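Local coordinates for cerato-platanin-like protein (Moniliophthora perniciosa, PDB 3SUM) that is of unknown molecular function but, as a cerato-platanin with a double-psi beta barrel, probably belongs to the secreted proteins through which this fungus meets its plant host, at residues A[9-14]-A[86-91]; A[44-49]-A[123-128]; A[50-55]-A[77-82]. All blocks are in the same frame, centred on the assembly; numbering follows the deposited sequence.

Interaction 1: residues A[9-14]-A[86-91]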
ATOM      1  N   ASP A   9       3.231 -10.779  -4.586  1.00 15.67           N
ATOM      2  CA  ASP A   9       3.022 -11.507  -3.368  1.00 15.04           C
ATOM      3  C   ASP A   9       3.868 -10.999  -2.232  1.00 15.07           C
ATOM      4  O   ASP A   9       3.458 -11.090  -1.070  1.00 15.14           O
ATOM      5  CB  ASP A   9       3.406 -12.973  -3.656  1.00 17.96           C
ATOM      6  CG  ASP A   9       3.146 -13.896  -2.464  1.00 19.89           C
ATOM      7  OD1 ASP A   9       1.955 -14.260  -2.298  1.00 25.32           O
ATOM      8  OD2 ASP A   9       4.124 -14.253  -1.752  1.00 21.25           O
ATOM      9  N   LYS A  10       5.035 -10.395  -2.537  1.00 14.74           N
ATOM     10  CA  LYS A  10       5.892  -9.860  -1.475  1.00 13.72           C
ATOM     11  C   LYS A  10       5.121  -9.031  -0.442  1.00 13.16           C
ATOM     12  O   LYS A  10       5.349  -9.084   0.760  1.00 13.48           O
ATOM     13  CB  LYS A  10       6.996  -8.925  -2.088  1.00 13.95           C
ATOM     14  CG  LYS A  10       7.939  -8.403  -1.017  1.00 15.09           C
ATOM     15  CD  LYS A  10       9.096  -7.553  -1.696  1.00 18.68           C
ATOM     16  CE  LYS A  10      10.131  -7.027  -0.696  1.00 21.33           C
ATOM     17  NZ  LYS A  10      11.152  -5.969  -1.288  1.00 20.38           N
ATOM     18  N   PHE A  11       4.239  -8.170  -0.936  1.00 13.69           N
ATOM     19  CA  PHE A  11       3.566  -7.192  -0.072  1.00 14.06           C
ATOM     20  C   PHE A  11       2.402  -7.774   0.726  1.00 14.61           C
ATOM     21  O   PHE A  11       1.753  -7.062   1.479  1.00 14.68           O
ATOM     22  CB  PHE A  11       3.179  -6.030  -0.948  1.00 12.61           C
ATOM     23  CG  PHE A  11       4.379  -5.516  -1.646  1.00 14.01           C
ATOM     24  CD1 PHE A  11       5.433  -4.987  -0.898  1.00 15.37           C
ATOM     25  CD2 PHE A  11       4.498  -5.614  -3.028  1.00 15.68           C
ATOM     26  CE1 PHE A  11       6.640  -4.550  -1.552  1.00 16.57           C
ATOM     27  CE2 PHE A  11       5.663  -5.188  -3.687  1.00 14.76           C
ATOM     28  CZ  PHE A  11       6.742  -4.628  -2.949  1.00 14.57           C
ATOM     29  N   GLN A  12       2.172  -9.062   0.581  1.00 13.52           N
ATOM     30  CA  GLN A  12       1.243  -9.668   1.548  1.00 13.64           C
ATOM     31  C   GLN A  12       1.886 -10.875   2.192  1.00 14.56           C
ATOM     32  O   GLN A  12       1.183 -11.792   2.708  1.00 14.97           O
ATOM     33  CB  GLN A  12      -0.110 -10.021   0.912  1.00 13.06           C
ATOM     34  CG  GLN A  12      -0.079 -10.983  -0.217  1.00 12.44           C
ATOM     35  CD  GLN A  12      -1.443 -11.215  -0.734  1.00 15.51           C
ATOM     36  OE1 GLN A  12      -2.219 -10.269  -0.884  1.00 13.27           O
ATOM     37  NE2 GLN A  12      -1.807 -12.506  -0.932  1.00 13.26           N
ATOM     38  N   ASN A  13       3.202 -10.855   2.169  1.00 14.58           N
ATOM     39  CA  ASN A  13       3.965 -11.909   2.844  1.00 15.30           C
ATOM     40  C   ASN A  13       4.261 -11.497   4.254  1.00 15.11           C
ATOM     41  O   ASN A  13       5.259 -10.834   4.505  1.00 15.02           O
ATOM     42  CB  ASN A  13       5.238 -12.228   2.074  1.00 14.77           C
ATOM     43  CG  ASN A  13       5.965 -13.465   2.636  1.00 16.75           C
ATOM     44  OD1 ASN A  13       5.732 -13.889   3.788  1.00 17.65           O
ATOM     45  ND2 ASN A  13       6.841 -14.059   1.812  1.00 15.49           N
ATOM     46  N   ASP A  14       3.393 -11.945   5.185  1.00 14.07           N
ATOM     47  CA  ASP A  14       3.420 -11.536   6.556  1.00 15.22           C
ATOM     48  C   ASP A  14       4.733 -11.932   7.183  1.00 15.01           C
ATOM     49  O   ASP A  14       5.165 -11.280   8.146  1.00 15.40           O
ATOM     50  CB  ASP A  14       2.265 -12.126   7.347  1.00 15.06           C
ATOM     51  CG  ASP A  14       2.138 -13.609   7.155  1.00 19.71           C
ATOM     52  OD1 ASP A  14       2.531 -14.340   8.070  1.00 21.07           O
ATOM     53  OD2 ASP A  14       1.694 -14.039   6.066  1.00 22.78           O
ATOM     54  N   LEU A  86       4.313   4.252 -10.539  1.00 11.70           N
ATOM     55  CA  LEU A  86       4.008   2.840 -10.424  1.00 12.73           C
ATOM     56  C   LEU A  86       3.790   2.456  -8.936  1.00 12.11           C
ATOM     57  O   LEU A  86       4.622   2.745  -8.096  1.00 12.75           O
ATOM     58  CB  LEU A  86       5.153   1.986 -10.976  1.00 12.65           C
ATOM     59  CG  LEU A  86       4.967   0.461 -10.750  1.00 13.38           C
ATOM     60  CD1 LEU A  86       3.692  -0.165 -11.422  1.00 14.03           C
ATOM     61  CD2 LEU A  86       6.213  -0.349 -11.259  1.00 17.16           C
ATOM     62  N   PHE A  87       2.650   1.826  -8.622  1.00 11.94           N
ATOM     63  CA  PHE A  87       2.512   1.121  -7.370  1.00 12.14           C
ATOM     64  C   PHE A  87       2.625  -0.373  -7.632  1.00 11.95           C
ATOM     65  O   PHE A  87       2.135  -0.876  -8.667  1.00 13.97           O
ATOM     66  CB  PHE A  87       1.111   1.352  -6.809  1.00 10.41           C
ATOM     67  CG  PHE A  87       0.893   2.714  -6.297  1.00 14.83           C
ATOM     68  CD1 PHE A  87       1.472   3.121  -5.096  1.00 13.02           C
ATOM     69  CD2 PHE A  87       0.105   3.599  -7.009  1.00 14.66           C
ATOM     70  CE1 PHE A  87       1.266   4.396  -4.617  1.00 13.72           C
ATOM     71  CE2 PHE A  87      -0.122   4.870  -6.541  1.00 15.41           C
ATOM     72  CZ  PHE A  87       0.457   5.285  -5.373  1.00 12.08           C
ATOM     73  N   VAL A  88       3.227  -1.094  -6.688  1.00 12.37           N
ATOM     74  CA  VAL A  88       3.172  -2.534  -6.756  1.00 12.66           C
ATOM     75  C   VAL A  88       2.514  -2.962  -5.469  1.00 11.13           C
ATOM     76  O   VAL A  88       3.072  -2.759  -4.404  1.00 12.29           O
ATOM     77  CB  VAL A  88       4.527  -3.205  -6.912  1.00 11.37           C
ATOM     78  CG1 VAL A  88       4.292  -4.787  -6.965  1.00 10.83           C
ATOM     79  CG2 VAL A  88       5.171  -2.725  -8.253  1.00 13.89           C
ATOM     80  N   GLY A  89       1.371  -3.630  -5.547  1.00 13.95           N
ATOM     81  CA  GLY A  89       0.688  -3.876  -4.297  1.00 10.46           C
ATOM     82  C   GLY A  89       0.547  -5.376  -4.043  1.00 13.26           C
ATOM     83  O   GLY A  89       0.780  -6.223  -4.900  1.00 13.69           O
ATOM     84  N   GLY A  90       0.153  -5.695  -2.838  1.00 13.09           N
ATOM     85  CA  GLY A  90      -0.110  -7.067  -2.464  1.00 13.24           C
ATOM     86  C   GLY A  90      -1.161  -7.620  -3.358  1.00 13.58           C
ATOM     87  O   GLY A  90      -2.042  -6.919  -3.798  1.00 12.45           O
ATOM     88  N   THR A  91      -1.098  -8.914  -3.573  1.00 14.40           N
ATOM     89  CA  THR A  91      -2.012  -9.587  -4.470  1.00 15.79           C
ATOM     90  C   THR A  91      -3.519  -9.360  -4.171  1.00 16.35           C
ATOM     91  O   THR A  91      -4.305  -9.004  -5.071  1.00 15.95           O
ATOM     92  CB  THR A  91      -1.654 -11.068  -4.442  1.00 17.68           C
ATOM     93  OG1 THR A  91      -0.211 -11.176  -4.500  1.00 16.28           O
ATOM     94  CG2 THR A  91      -2.313 -11.806  -5.555  1.00 16.02           C
TER
HETATM   95  O   HOH W   1       0.261 -13.671  -3.999  1.00 19.32           O

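Interaction 2: residues A[44-49]-A[123-128]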
ATOM      1  N   VAL A  44       2.870  -4.873  10.648  1.00 14.54           N
ATOM      2  CA  VAL A  44       2.811  -3.440  10.420  1.00 12.93           C
ATOM      3  C   VAL A  44       1.359  -3.028  10.235  1.00 13.08           C
ATOM      4  O   VAL A  44       0.569  -3.725   9.575  1.00 13.31           O
ATOM      5  CB  VAL A  44       3.638  -3.105   9.129  1.00 11.27           C
ATOM      6  CG1 VAL A  44       3.512  -1.621   8.806  1.00 10.78           C
ATOM      7  CG2 VAL A  44       5.097  -3.495   9.308  1.00 13.47           C
ATOM      8  N   LEU A  45       0.979  -1.916  10.805  1.00 11.74           N
ATOM      9  CA  LEU A  45      -0.361  -1.365  10.562  1.00 12.88           C
ATOM     10  C   LEU A  45      -0.791  -1.296   9.116  1.00 12.63           C
ATOM     11  O   LEU A  45      -0.010  -0.846   8.250  1.00 11.37           O
ATOM     12  CB  LEU A  45      -0.426   0.054  11.159  1.00 13.04           C
ATOM     13  CG  LEU A  45      -0.313   0.130  12.673  1.00 13.32           C
ATOM     14  CD1 LEU A  45      -0.024   1.528  13.095  1.00 17.69           C
ATOM     15  CD2 LEU A  45      -1.723  -0.307  13.324  1.00 15.88           C
ATOM     16  N   ASN A  46      -2.014  -1.759   8.837  1.00  9.57           N
ATOM     17  CA  ASN A  46      -2.619  -1.807   7.525  1.00 11.42           C
ATOM     18  C   ASN A  46      -2.183  -2.937   6.613  1.00 11.63           C
ATOM     19  O   ASN A  46      -2.546  -2.940   5.459  1.00 14.12           O
ATOM     20  CB  ASN A  46      -2.394  -0.447   6.742  1.00 11.39           C
ATOM     21  CG  ASN A  46      -3.464  -0.177   5.716  1.00 13.36           C
ATOM     22  OD1 ASN A  46      -4.664  -0.598   5.894  1.00 14.08           O
ATOM     23  ND2 ASN A  46      -3.072   0.473   4.609  1.00 12.17           N
ATOM     24  N   PHE A  47      -1.442  -3.905   7.129  1.00 10.64           N
ATOM     25  CA  PHE A  47      -1.072  -5.047   6.407  1.00 12.10           C
ATOM     26  C   PHE A  47      -2.405  -5.761   6.069  1.00 12.34           C
ATOM     27  O   PHE A  47      -3.224  -5.892   6.935  1.00 13.14           O
ATOM     28  CB  PHE A  47      -0.257  -6.000   7.332  1.00 11.48           C
ATOM     29  CG  PHE A  47       0.018  -7.360   6.683  1.00 14.31           C
ATOM     30  CD1 PHE A  47       1.072  -7.517   5.802  1.00 11.05           C
ATOM     31  CD2 PHE A  47      -0.860  -8.416   6.861  1.00 14.98           C
ATOM     32  CE1 PHE A  47       1.332  -8.761   5.204  1.00 12.58           C
ATOM     33  CE2 PHE A  47      -0.641  -9.617   6.289  1.00 17.54           C
ATOM     34  CZ  PHE A  47       0.437  -9.824   5.447  1.00 12.11           C
ATOM     35  N   PRO A  48      -2.591  -6.208   4.851  1.00 12.92           N
ATOM     36  CA  PRO A  48      -1.618  -6.244   3.762  1.00 11.71           C
ATOM     37  C   PRO A  48      -2.015  -5.288   2.638  1.00 12.26           C
ATOM     38  O   PRO A  48      -1.856  -5.592   1.451  1.00 14.07           O
ATOM     39  CB  PRO A  48      -1.710  -7.688   3.330  1.00 12.05           C
ATOM     40  CG  PRO A  48      -3.262  -7.960   3.339  1.00 12.93           C
ATOM     41  CD  PRO A  48      -3.735  -7.147   4.577  1.00 14.43           C
ATOM     42  N   HIS A  49      -2.494  -4.099   2.995  1.00 10.89           N
ATOM     43  CA  HIS A  49      -2.827  -3.135   1.964  1.00 11.38           C
ATOM     44  C   HIS A  49      -1.603  -2.278   1.756  1.00 10.43           C
ATOM     45  O   HIS A  49      -1.616  -1.131   2.125  1.00 12.29           O
ATOM     46  CB  HIS A  49      -4.022  -2.306   2.476  1.00 10.66           C
ATOM     47  CG  HIS A  49      -5.297  -2.988   2.124  1.00 15.90           C
ATOM     48  ND1 HIS A  49      -6.482  -2.321   1.873  1.00 22.60           N
ATOM     49  CD2 HIS A  49      -5.532  -4.298   1.844  1.00 19.14           C
ATOM     50  CE1 HIS A  49      -7.403  -3.193   1.488  1.00 21.92           C
ATOM     51  NE2 HIS A  49      -6.865  -4.403   1.480  1.00 22.29           N
ATOM     52  N   SER A 123      -4.218   8.256   9.165  1.00 12.24           N
ATOM     53  CA  SER A 123      -5.297   7.514   9.901  1.00 15.22           C
ATOM     54  C   SER A 123      -6.096   6.635   8.952  1.00 13.54           C
ATOM     55  O   SER A 123      -6.576   5.566   9.317  1.00 16.40           O
ATOM     56  CB  SER A 123      -6.226   8.534  10.608  1.00 13.22           C
ATOM     57  OG  SER A 123      -6.728   9.369   9.587  1.00 18.23           O
ATOM     58  N   CYS A 124      -6.170   7.005   7.669  1.00 14.02           N
ATOM     59  CA  CYS A 124      -6.822   6.140   6.715  1.00 15.51           C
ATOM     60  C   CYS A 124      -6.111   4.809   6.565  1.00 15.00           C
ATOM     61  O   CYS A 124      -6.673   3.845   6.068  1.00 12.78           O
ATOM     62  CB  CYS A 124      -6.911   6.843   5.320  1.00 16.01           C
ATOM     63  SG  CYS A 124      -7.839   8.355   5.413  1.00 20.01           S
ATOM     64  N   CYS A 125      -4.817   4.778   6.897  1.00 14.20           N
ATOM     65  CA  CYS A 125      -4.045   3.528   6.844  1.00 14.06           C
ATOM     66  C   CYS A 125      -3.765   3.014   8.303  1.00 14.93           C
ATOM     67  O   CYS A 125      -2.779   2.337   8.540  1.00 14.15           O
ATOM     68  CB  CYS A 125      -2.710   3.763   6.121  1.00 16.10           C
ATOM     69  SG  CYS A 125      -2.959   3.948   4.333  1.00 12.67           S
ATOM     70  N   GLN A 126      -4.653   3.391   9.227  1.00 13.42           N
ATOM     71  CA  GLN A 126      -4.671   2.935  10.646  1.00 12.30           C
ATOM     72  C   GLN A 126      -3.493   3.505  11.423  1.00 14.08           C
ATOM     73  O   GLN A 126      -3.154   2.987  12.498  1.00 14.83           O
ATOM     74  CB  GLN A 126      -4.634   1.388  10.729  1.00 12.91           C
ATOM     75  CG  GLN A 126      -5.873   0.872   9.988  1.00 19.15           C
ATOM     76  CD  GLN A 126      -5.945  -0.598   9.843  1.00 24.72           C
ATOM     77  OE1 GLN A 126      -5.502  -1.342  10.711  1.00 27.07           O
ATOM     78  NE2 GLN A 126      -6.581  -1.049   8.722  1.00 27.70           N
ATOM     79  N   GLN A 127      -2.902   4.583  10.930  1.00 11.12           N
ATOM     80  CA  GLN A 127      -1.779   5.141  11.639  1.00 12.45           C
ATOM     81  C   GLN A 127      -2.315   6.103  12.695  1.00 16.35           C
ATOM     82  O   GLN A 127      -3.336   6.751  12.506  1.00 15.82           O
ATOM     83  CB  GLN A 127      -0.840   5.831  10.680  1.00 12.25           C
ATOM     84  CG  GLN A 127      -0.291   4.819   9.683  1.00 11.35           C
ATOM     85  CD  GLN A 127       0.555   5.529   8.615  1.00 14.73           C
ATOM     86  OE1 GLN A 127       0.759   6.740   8.701  1.00 14.85           O
ATOM     87  NE2 GLN A 127       1.035   4.788   7.632  1.00 14.27           N
ATOM     88  N   ASN A 128      -1.587   6.243  13.785  1.00 17.40           N
ATOM     89  CA  ASN A 128      -2.111   7.094  14.853  1.00 19.77           C
ATOM     90  C   ASN A 128      -1.671   8.541  14.608  1.00 19.34           C
ATOM     91  O   ASN A 128      -0.799   9.070  15.299  1.00 20.74           O
ATOM     92  CB  ASN A 128      -1.536   6.579  16.147  1.00 20.09           C
ATOM     93  CG  ASN A 128      -1.934   7.441  17.354  1.00 27.62           C
ATOM     94  OD1 ASN A 128      -2.822   8.344  17.279  1.00 30.07           O
ATOM     95  ND2 ASN A 128      -1.334   7.114  18.494  1.00 30.60           N
TER
HETATM   96  O   HOH W   2      -0.204   1.904   7.736  1.00 13.48           O
HETATM   97  O   HOH W   3      -3.660  -3.138  10.909  1.00 26.56           O

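Interaction 3: residues A[50-55]-A[77-82]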
ATOM      1  N   PHE A  50      -0.577  -2.924   1.214  1.00 11.34           N
ATOM      2  CA  PHE A  50       0.755  -2.366   1.153  1.00 10.46           C
ATOM      3  C   PHE A  50       1.214  -2.262  -0.284  1.00  9.65           C
ATOM      4  O   PHE A  50       0.912  -3.095  -1.085  1.00 10.92           O
ATOM      5  CB  PHE A  50       1.724  -3.304   1.874  1.00  8.84           C
ATOM      6  CG  PHE A  50       1.663  -3.225   3.367  1.00  9.77           C
ATOM      7  CD1 PHE A  50       0.976  -2.199   3.996  1.00  7.23           C
ATOM      8  CD2 PHE A  50       2.287  -4.195   4.137  1.00 11.08           C
ATOM      9  CE1 PHE A  50       0.932  -2.132   5.414  1.00 12.22           C
ATOM     10  CE2 PHE A  50       2.273  -4.147   5.544  1.00  9.42           C
ATOM     11  CZ  PHE A  50       1.608  -3.088   6.174  1.00 10.73           C
ATOM     12  N   VAL A  51       2.036  -1.235  -0.574  1.00 10.37           N
ATOM     13  CA  VAL A  51       2.512  -1.068  -1.891  1.00  9.73           C
ATOM     14  C   VAL A  51       3.967  -0.630  -1.846  1.00 10.58           C
ATOM     15  O   VAL A  51       4.437  -0.068  -0.867  1.00 11.57           O
ATOM     16  CB  VAL A  51       1.757   0.054  -2.700  1.00 10.39           C
ATOM     17  CG1 VAL A  51       0.267  -0.342  -3.022  1.00 10.72           C
ATOM     18  CG2 VAL A  51       1.782   1.380  -1.926  1.00  8.37           C
ATOM     19  N   ALA A  52       4.673  -0.978  -2.904  1.00 10.61           N
ATOM     20  CA  ALA A  52       5.943  -0.284  -3.201  1.00 10.04           C
ATOM     21  C   ALA A  52       5.595   0.865  -4.068  1.00  9.78           C
ATOM     22  O   ALA A  52       4.715   0.769  -4.887  1.00 12.16           O
ATOM     23  CB  ALA A  52       6.886  -1.246  -3.968  1.00  9.92           C
ATOM     24  N   ALA A  53       6.339   1.962  -3.977  1.00 10.39           N
ATOM     25  CA  ALA A  53       6.036   3.109  -4.795  1.00 11.19           C
ATOM     26  C   ALA A  53       7.320   3.901  -4.885  1.00 12.52           C
ATOM     27  O   ALA A  53       8.296   3.640  -4.118  1.00 13.20           O
ATOM     28  CB  ALA A  53       4.912   3.929  -4.149  1.00 10.50           C
ATOM     29  N   PRO A  54       7.368   4.844  -5.828  1.00 14.45           N
ATOM     30  CA  PRO A  54       8.654   5.445  -6.075  1.00 15.00           C
ATOM     31  C   PRO A  54       8.989   6.428  -4.988  1.00 15.90           C
ATOM     32  O   PRO A  54       8.121   7.154  -4.521  1.00 13.93           O
ATOM     33  CB  PRO A  54       8.434   6.257  -7.377  1.00 15.71           C
ATOM     34  CG  PRO A  54       7.199   5.800  -7.926  1.00 17.18           C
ATOM     35  CD  PRO A  54       6.365   5.175  -6.852  1.00 14.84           C
ATOM     36  N   GLU A  55      10.279   6.551  -4.714  1.00 16.04           N
ATOM     37  CA  GLU A  55      10.777   7.556  -3.835  1.00 16.77           C
ATOM     38  C   GLU A  55      10.449   8.949  -4.502  1.00 18.42           C
ATOM     39  O   GLU A  55      10.358   9.050  -5.686  1.00 18.18           O
ATOM     40  CB  GLU A  55      12.312   7.400  -3.736  1.00 17.25           C
ATOM     41  CG  GLU A  55      13.055   8.404  -2.857  1.00 21.37           C
ATOM     42  CD  GLU A  55      14.610   8.120  -2.817  1.00 24.48           C
ATOM     43  OE1 GLU A  55      15.413   9.075  -2.628  1.00 22.51           O
ATOM     44  OE2 GLU A  55      15.005   6.959  -3.006  1.00 29.10           O
ATOM     45  N   VAL A  77       2.622   2.925   1.813  1.00  9.80           N
ATOM     46  CA  VAL A  77       3.815   2.691   1.086  1.00 10.19           C
ATOM     47  C   VAL A  77       4.858   2.044   2.010  1.00  9.71           C
ATOM     48  O   VAL A  77       5.233   2.632   3.020  1.00 12.59           O
ATOM     49  CB  VAL A  77       4.360   4.080   0.533  1.00  9.65           C
ATOM     50  CG1 VAL A  77       5.794   3.886  -0.148  1.00 12.59           C
ATOM     51  CG2 VAL A  77       3.361   4.675  -0.527  1.00 14.02           C
ATOM     52  N   VAL A  78       5.369   0.860   1.638  1.00 10.46           N
ATOM     53  CA  VAL A  78       6.234   0.102   2.501  1.00 11.45           C
ATOM     54  C   VAL A  78       7.536  -0.275   1.797  1.00 11.79           C
ATOM     55  O   VAL A  78       8.435  -0.855   2.409  1.00 12.84           O
ATOM     56  CB  VAL A  78       5.569  -1.201   2.992  1.00 10.90           C
ATOM     57  CG1 VAL A  78       4.209  -0.898   3.806  1.00 12.67           C
ATOM     58  CG2 VAL A  78       5.361  -2.244   1.815  1.00  9.10           C
ATOM     59  N   ASP A  79       7.653   0.089   0.520  1.00 11.86           N
ATOM     60  CA  ASP A  79       8.883  -0.305  -0.205  1.00 12.37           C
ATOM     61  C   ASP A  79       9.004   0.611  -1.422  1.00 12.40           C
ATOM     62  O   ASP A  79       8.138   1.484  -1.633  1.00 13.48           O
ATOM     63  CB  ASP A  79       8.670  -1.778  -0.611  1.00 12.76           C
ATOM     64  CG  ASP A  79       9.952  -2.474  -1.085  1.00 16.42           C
ATOM     65  OD1 ASP A  79      11.066  -1.898  -0.993  1.00 12.51           O
ATOM     66  OD2 ASP A  79       9.775  -3.597  -1.568  1.00 16.05           O
ATOM     67  N   ARG A  80      10.011   0.428  -2.252  1.00 13.72           N
ATOM     68  CA  ARG A  80      10.233   1.354  -3.349  1.00 13.44           C
ATOM     69  C   ARG A  80      10.219   0.547  -4.624  1.00 14.06           C
ATOM     70  O   ARG A  80      10.632  -0.604  -4.610  1.00 12.75           O
ATOM     71  CB  ARG A  80      11.640   2.075  -3.260  1.00 15.25           C
ATOM     72  CG  ARG A  80      11.574   3.564  -2.726  1.00 14.94           C
ATOM     73  CD  ARG A  80      10.735   3.541  -1.398  1.00 12.97           C
ATOM     74  NE  ARG A  80      10.788   4.844  -0.730  1.00 16.90           N
ATOM     75  CZ  ARG A  80       9.864   5.765  -0.895  1.00 15.06           C
ATOM     76  NH1 ARG A  80       8.857   5.520  -1.698  1.00 14.41           N
ATOM     77  NH2 ARG A  80       9.958   6.912  -0.251  1.00 14.08           N
ATOM     78  N   VAL A  81       9.698   1.114  -5.706  1.00 14.67           N
ATOM     79  CA  VAL A  81      10.016   0.620  -7.047  1.00 17.27           C
ATOM     80  C   VAL A  81      10.617   1.865  -7.681  1.00 20.05           C
ATOM     81  O   VAL A  81      10.348   2.974  -7.222  1.00 24.15           O
ATOM     82  CB  VAL A  81       8.783   0.188  -7.813  1.00 18.26           C
ATOM     83  CG1 VAL A  81       8.333  -1.149  -7.279  1.00 20.51           C
ATOM     84  CG2 VAL A  81       7.645   1.226  -7.691  1.00 18.75           C
ATOM     85  N   GLU A  82      11.430   1.761  -8.691  1.00 21.70           N
ATOM     86  CA  GLU A  82      11.934   3.065  -9.187  1.00 25.29           C
ATOM     87  C   GLU A  82      11.416   3.442 -10.561  1.00 26.22           C
ATOM     88  O   GLU A  82      12.166   3.947 -11.412  1.00 28.30           O
ATOM     89  CB  GLU A  82      13.447   3.095  -9.141  1.00 28.03           C
ATOM     90  CG  GLU A  82      14.082   2.899  -7.742  1.00 30.19           C
ATOM     91  CD  GLU A  82      13.957   1.456  -7.274  1.00 33.93           C
ATOM     92  OE1 GLU A  82      13.898   0.542  -8.147  1.00 33.51           O
ATOM     93  OE2 GLU A  82      13.942   1.245  -6.050  1.00 32.26           O
TER
HETATM   94  O   HOH W   4      12.243   5.388  -6.325  1.00 22.60           O

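Interaction 1: residues A[9-14]-A[86-91]
Phe11, at the end of the 3-10 turn 9-11, and Gln12 after it both point at the chain where strand 86-89 runs out through Gly89 and Gly90 into helix 91-97. The backbones come close here, with Phe11 CA only 4.4 Å from Gly90 CA. Phe11 CB rests on Gly90 N at 3.6 Å. Its ring carbon CG stands beside the backbone N, anti to the carbonyl carbon (chi1 -55°), which swings the ring back along the strand. CD2 then lies 3.5 Å from Val88 O, while CE2 meets Val88 CG1 at 3.6 Å, the two side chains crossing at about a right angle. One ring face has Lys10 CB above its centre, and Ala52 and Val78 also touch this buried ring.

Gln12 takes the crowded first torsion, CG between the backbone N and the carbonyl carbon (chi1 60°), and runs extended from there, so that its amide lies across Thr91 CB. OE1 is 3.2 Å from Thr91 N, but the angle is too poor for a hydrogen bond; its real donor is Asp92 N, one residue further into the helix. Asp9 holds CG anti to its own N (chi1 -176°), and its carboxylate meets the Thr91 hydroxyl through one water, which donates to Asp9 OD1 at 2.5 Å and lies 2.6 Å from Thr91 OG1.

No direct hydrogen bond joins the two segments: a ring against a strand end, an amide at a helix start and a bridging water do the work. Gly90 is the N-cap residue of helix 91-97, and Gln12 supplies from a distant loop an acceptor for a first-turn N-H. This is a strand-to-helix junction of the double-psi beta barrel, braced by the loop that follows strand 4-7.

Interaction 2: residues A[44-49]-A[123-128]
A type II turn from Val44 to Phe47, with Asn46 in the left-handed region (phi 79°), brings Leu45 and Asn46 against the bend at Cys125 and Gln126 that follows the 3-10 turn at 123-124. The two bends share no direct hydrogen bond; side-chain packing and two waters join them.

Asn46 makes the closest approach, its CB lying 3.3 Å from Cys125 O. Its CG is roughly anti to the backbone N (chi1 -154°), so the amide passes alongside the cysteine, ND2 lying 3.5 Å from Cys125 SG. That nitrogen is bonded to Thr76 OG1 and Phe74 O, which tie the amide to strand 71-79 and fix its rotation. Exposed Gln126 extends its chain beyond CG toward Asn46, the two side chains crossing at about a right angle. Its NE2 is near Asn46 OD1, yet the amide planes are 65° apart and the angle is too poor for a bond. Instead, water 3 connects the pair, accepting from Asn46 N at 3.0 Å and donating to Gln126 OE1 at 2.6 Å.

Leu45, with CG beside its own N, lays CD1 at 3.5 Å from Gln126 O. Water 2 joins the two segments, donating to Leu45 O at 2.8 Å and to Cys125 O at 2.7 Å. It also accepts from Gln127 NE2, whose stronger partner is Gly61 O. One water thus links the two carbonyl oxygens across the contact.

Cys125 is bonded to Cys63 and Cys124 to Cys133, so the bend is itself pinned to strand 63-68 and to the C-terminal tail. The whole is a turn-against-turn contact, disulfide-stapled and packed against strand 71-79 of the cerato-platanin double-psi beta barrel.

Interaction 3: residues A[50-55]-A[77-82]
The Phe50 ring carries Val78 CG1 over one face: the methyl lies 3.6 Å from the ring centroid, 17° off the normal, a CH-pi contact in which the two side chains cross at about a right angle. Over one face of the Arg80 guanidinium lies Glu55 CA, displaced toward the rim, while Ala53 O is at the edge and takes a hydrogen bond from Arg80 NH1 at 3.1 Å. A bend at chi2 folds the arginine back to this carbonyl, and its NH2 is held by Thr58 O.

Between these groups strands 50-52 and 77-79 run parallel in sense, their axes 53° apart. Val78 N donates to Val51 O at 2.8 Å, almost straight at 170°. Ala53 N reaches Asp79 O at 3.0 Å, from above the carbonyl plane, and further on Val81 N makes a weak bond to Ala53 O at 3.3 Å. The pairing slips by one residue between Val51 and Ala52, a beta bulge at Val78. On one sheet face Val51 CG2 packs on Val77 CG2 at 3.9 Å; on the other Ala52 CB lies beside Asp79 CB, and also touches Val81 CG1 at 3.6 Å. Beyond Pro54, water 4 joins Glu55 N to Val81 O.

Asp79 is buried, but its carboxylate meets Lys10 in a salt bridge and accepts a hydrogen bond from the backbone N of Lys22, and should therefore probably stay ionised. Ala53 O, held by a weak backbone bond and a guanidinium N-H, lets Arg80 carry on the pairing as the ladder weakens: an apolar bulged centre with one buried, paired carboxylate, continued outward by arginine and water bonds.

The contact centres lie about 8 to 9 Å from the centre of this small single-chain barrel. The centres of interactions 1 and 3 are about 10 Å apart, and they share one mixed sheet, in which strand 50-52 lies between 86-89 and 71-79. That of interaction 2 is about 14 Å from the first and about 15 Å from the third, across the chain's centre from the latter. Along the chain the segments come as 9-14, 44-49, 50-55, 77-82, 86-91 and 123-128, so interactions 1 and 2 interlock and both enclose interaction 3. Phe47 and Pro48 pack on Gln12, and Leu45 on Phe50, so segment 44-49 ties loop 9-14 to the start of strand 50-52.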